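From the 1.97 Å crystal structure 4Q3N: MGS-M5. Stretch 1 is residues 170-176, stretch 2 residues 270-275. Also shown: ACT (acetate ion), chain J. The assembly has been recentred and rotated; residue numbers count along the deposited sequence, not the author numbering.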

# COMPACT_ATOMS: atom_id res chain seq x y z
N ALA A 170 -13.77 11.96 -16.58
CA ALA A 170 -14.24 13.22 -17.13
C ALA A 170 -13.23 14.26 -16.65
O ALA A 170 -12.62 14.06 -15.58
CB ALA A 170 -15.66 13.54 -16.61
N TYR A 171 -13.05 15.34 -17.43
CA TYR A 171 -12.03 16.36 -17.19
C TYR A 171 -12.66 17.73 -17.03
O TYR A 171 -13.67 18.05 -17.70
CB TYR A 171 -11.01 16.47 -18.33
CG TYR A 171 -10.23 15.19 -18.67
CD1 TYR A 171 -9.56 14.45 -17.70
CD2 TYR A 171 -10.19 14.73 -19.97
CE1 TYR A 171 -8.87 13.27 -18.02
CE2 TYR A 171 -9.51 13.54 -20.32
CZ TYR A 171 -8.85 12.83 -19.33
OH TYR A 171 -8.20 11.68 -19.69
N ILE A 172 -12.05 18.53 -16.17
CA ILE A 172 -12.16 19.98 -16.23
C ILE A 172 -10.97 20.48 -17.03
O ILE A 172 -9.84 20.04 -16.76
CB ILE A 172 -12.13 20.62 -14.84
CG1 ILE A 172 -13.28 20.06 -14.01
CG2 ILE A 172 -12.15 22.20 -14.94
CD1 ILE A 172 -14.72 20.65 -14.43
N LEU A 173 -11.22 21.34 -18.02
CA LEU A 173 -10.18 21.90 -18.87
C LEU A 173 -10.09 23.40 -18.74
O LEU A 173 -11.05 24.08 -18.29
CB LEU A 173 -10.42 21.57 -20.36
CG LEU A 173 -10.55 20.04 -20.58
CD1 LEU A 173 -10.85 19.77 -22.04
CD2 LEU A 173 -9.27 19.35 -20.17
N GLY A 174 -8.99 23.94 -19.26
CA GLY A 174 -8.86 25.39 -19.36
C GLY A 174 -8.12 26.00 -18.19
O GLY A 174 -7.27 25.35 -17.54
N GLU A 175 -8.42 27.28 -17.92
CA GLU A 175 -7.80 28.00 -16.81
C GLU A 175 -8.23 27.37 -15.50
O GLU A 175 -9.40 27.08 -15.32
CB GLU A 175 -8.24 29.46 -16.87
CG GLU A 175 -7.78 30.27 -15.69
CD GLU A 175 -8.56 31.59 -15.56
OE1 GLU A 175 -9.75 31.67 -15.96
OE2 GLU A 175 -7.95 32.57 -15.08
N HIS A 176 -7.31 27.13 -14.57
CA HIS A 176 -7.69 26.77 -13.20
C HIS A 176 -8.21 28.07 -12.54
O HIS A 176 -7.45 28.82 -11.95
CB HIS A 176 -6.49 26.18 -12.45
CG HIS A 176 -6.68 25.99 -10.97
ND1 HIS A 176 -7.58 25.09 -10.44
CD2 HIS A 176 -6.03 26.54 -9.91
CE1 HIS A 176 -7.49 25.11 -9.12
NE2 HIS A 176 -6.56 25.98 -8.77
C ACT J . -5.44 25.34 -4.81
O ACT J . -6.10 24.30 -4.61
OXT ACT J . -5.50 25.88 -5.97
CH3 ACT J . -4.68 25.91 -3.63
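Stretch 2 (270-275) YIGLPA

Stretch 2 is extended throughout: I271 has phi/psi of -158/154°, G272 -73/112° and P274 -68/135°, all within the beta region like the rest of Y270 to A275, and the strand continues later in the chain. Stretch 1 is strand at I172 and L173 and then changes course at G174, whose phi/psi of 95/-154° departs from the extended values before it. The vector from CA of Y171 to CA of E175 and that from CA of I271 to CA of P274 lie 169° apart, so stretch 2 runs alongside stretch 1 in nearly the opposite direction. Touching residues are at least 96 positions apart in the sequence.

Backbone hydrogen bonding sets the register. G174 and G272 form a single antiparallel bridge, with CA of G174 and CA of G272 4.6 Å apart. Two hydrogen bonds close this pair: N of G174 donates to O of G272 at 3.0 Å with an N-H...O angle of 174°, close to linear, and N of G272 donates to O of G174, also at 3.0 Å but more bent at 140°. Farther along, the backbones are less close, with CA of Y171 7.7 Å from CA of P274; there side chains fill the space between them.

Both bridge partners lack a side chain, and the coordinates give each a steric consequence. An ideal CB on G272 would point toward stretch 1 and lie 2.7 Å from O of G174, a clash with the very acceptor of one bridge hydrogen bond. At G174 the constraint is local: with its backbone angles, a CB would jam against the carbonyl O of L173.

Apolar packing centres on P274, whose CA-to-CB bond points toward stretch 1. Its CB lies 3.8 Å from CE2 of Y171 and 4.1 Å from the ring centroid, 23° off the ring normal, which places it over the face in a CH-pi contact. L173 meets the same proline from another position: its CA-to-CB bond points sideways, yet with chi1 m and chi2 t its end comes nearer, bringing CD2 to 3.7 Å from CD of P274. Beyond the bridge, CG1 of I271 rests 3.6 Å from C of G174, so an aliphatic side chain packs directly on the glycine backbone. In all, 284 Å² is buried between the stretches, summed over both sides.

H176 takes no part in this contact; its NE2 instead donates a hydrogen bond to OXT of the acetate at 3.0 Å and 157°.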

# COMPACT_ATOMS: atom_id res chain seq x y z
N TYR A 270 0.24 28.32 -21.10
CA TYR A 270 0.10 27.11 -20.33
C TYR A 270 -1.36 27.08 -19.99
O TYR A 270 -1.94 28.13 -19.64
CB TYR A 270 0.97 27.11 -19.08
CG TYR A 270 2.29 26.38 -19.27
CD1 TYR A 270 3.33 26.96 -20.03
CD2 TYR A 270 2.51 25.12 -18.70
CE1 TYR A 270 4.55 26.30 -20.20
CE2 TYR A 270 3.75 24.46 -18.84
CZ TYR A 270 4.75 25.05 -19.60
OH TYR A 270 5.96 24.42 -19.77
N ILE A 271 -1.97 25.90 -20.10
CA ILE A 271 -3.41 25.79 -19.85
C ILE A 271 -3.75 24.33 -19.51
O ILE A 271 -3.00 23.43 -19.84
CB ILE A 271 -4.19 26.30 -21.11
CG1 ILE A 271 -5.67 26.52 -20.83
CG2 ILE A 271 -3.89 25.40 -22.32
CD1 ILE A 271 -6.37 27.24 -22.03
N GLY A 272 -4.84 24.13 -18.77
CA GLY A 272 -5.19 22.80 -18.25
C GLY A 272 -5.69 21.89 -19.38
O GLY A 272 -6.75 22.15 -19.99
N LEU A 273 -4.90 20.87 -19.70
CA LEU A 273 -5.23 19.90 -20.75
C LEU A 273 -4.79 18.52 -20.28
O LEU A 273 -3.85 18.40 -19.50
CB LEU A 273 -4.52 20.25 -22.08
CG LEU A 273 -4.89 21.64 -22.66
CD1 LEU A 273 -3.89 22.00 -23.79
CD2 LEU A 273 -6.38 21.67 -23.18
N PRO A 274 -5.46 17.46 -20.77
CA PRO A 274 -5.01 16.11 -20.40
C PRO A 274 -3.64 15.83 -21.03
O PRO A 274 -3.42 16.11 -22.20
CB PRO A 274 -6.11 15.20 -20.96
CG PRO A 274 -6.69 15.96 -22.13
CD PRO A 274 -6.55 17.45 -21.77
N ALA A 275 -2.73 15.28 -20.26
CA ALA A 275 -1.40 15.03 -20.79
C ALA A 275 -0.86 13.71 -20.24
O ALA A 275 -1.23 13.28 -19.16
CB ALA A 275 -0.44 16.23 -20.43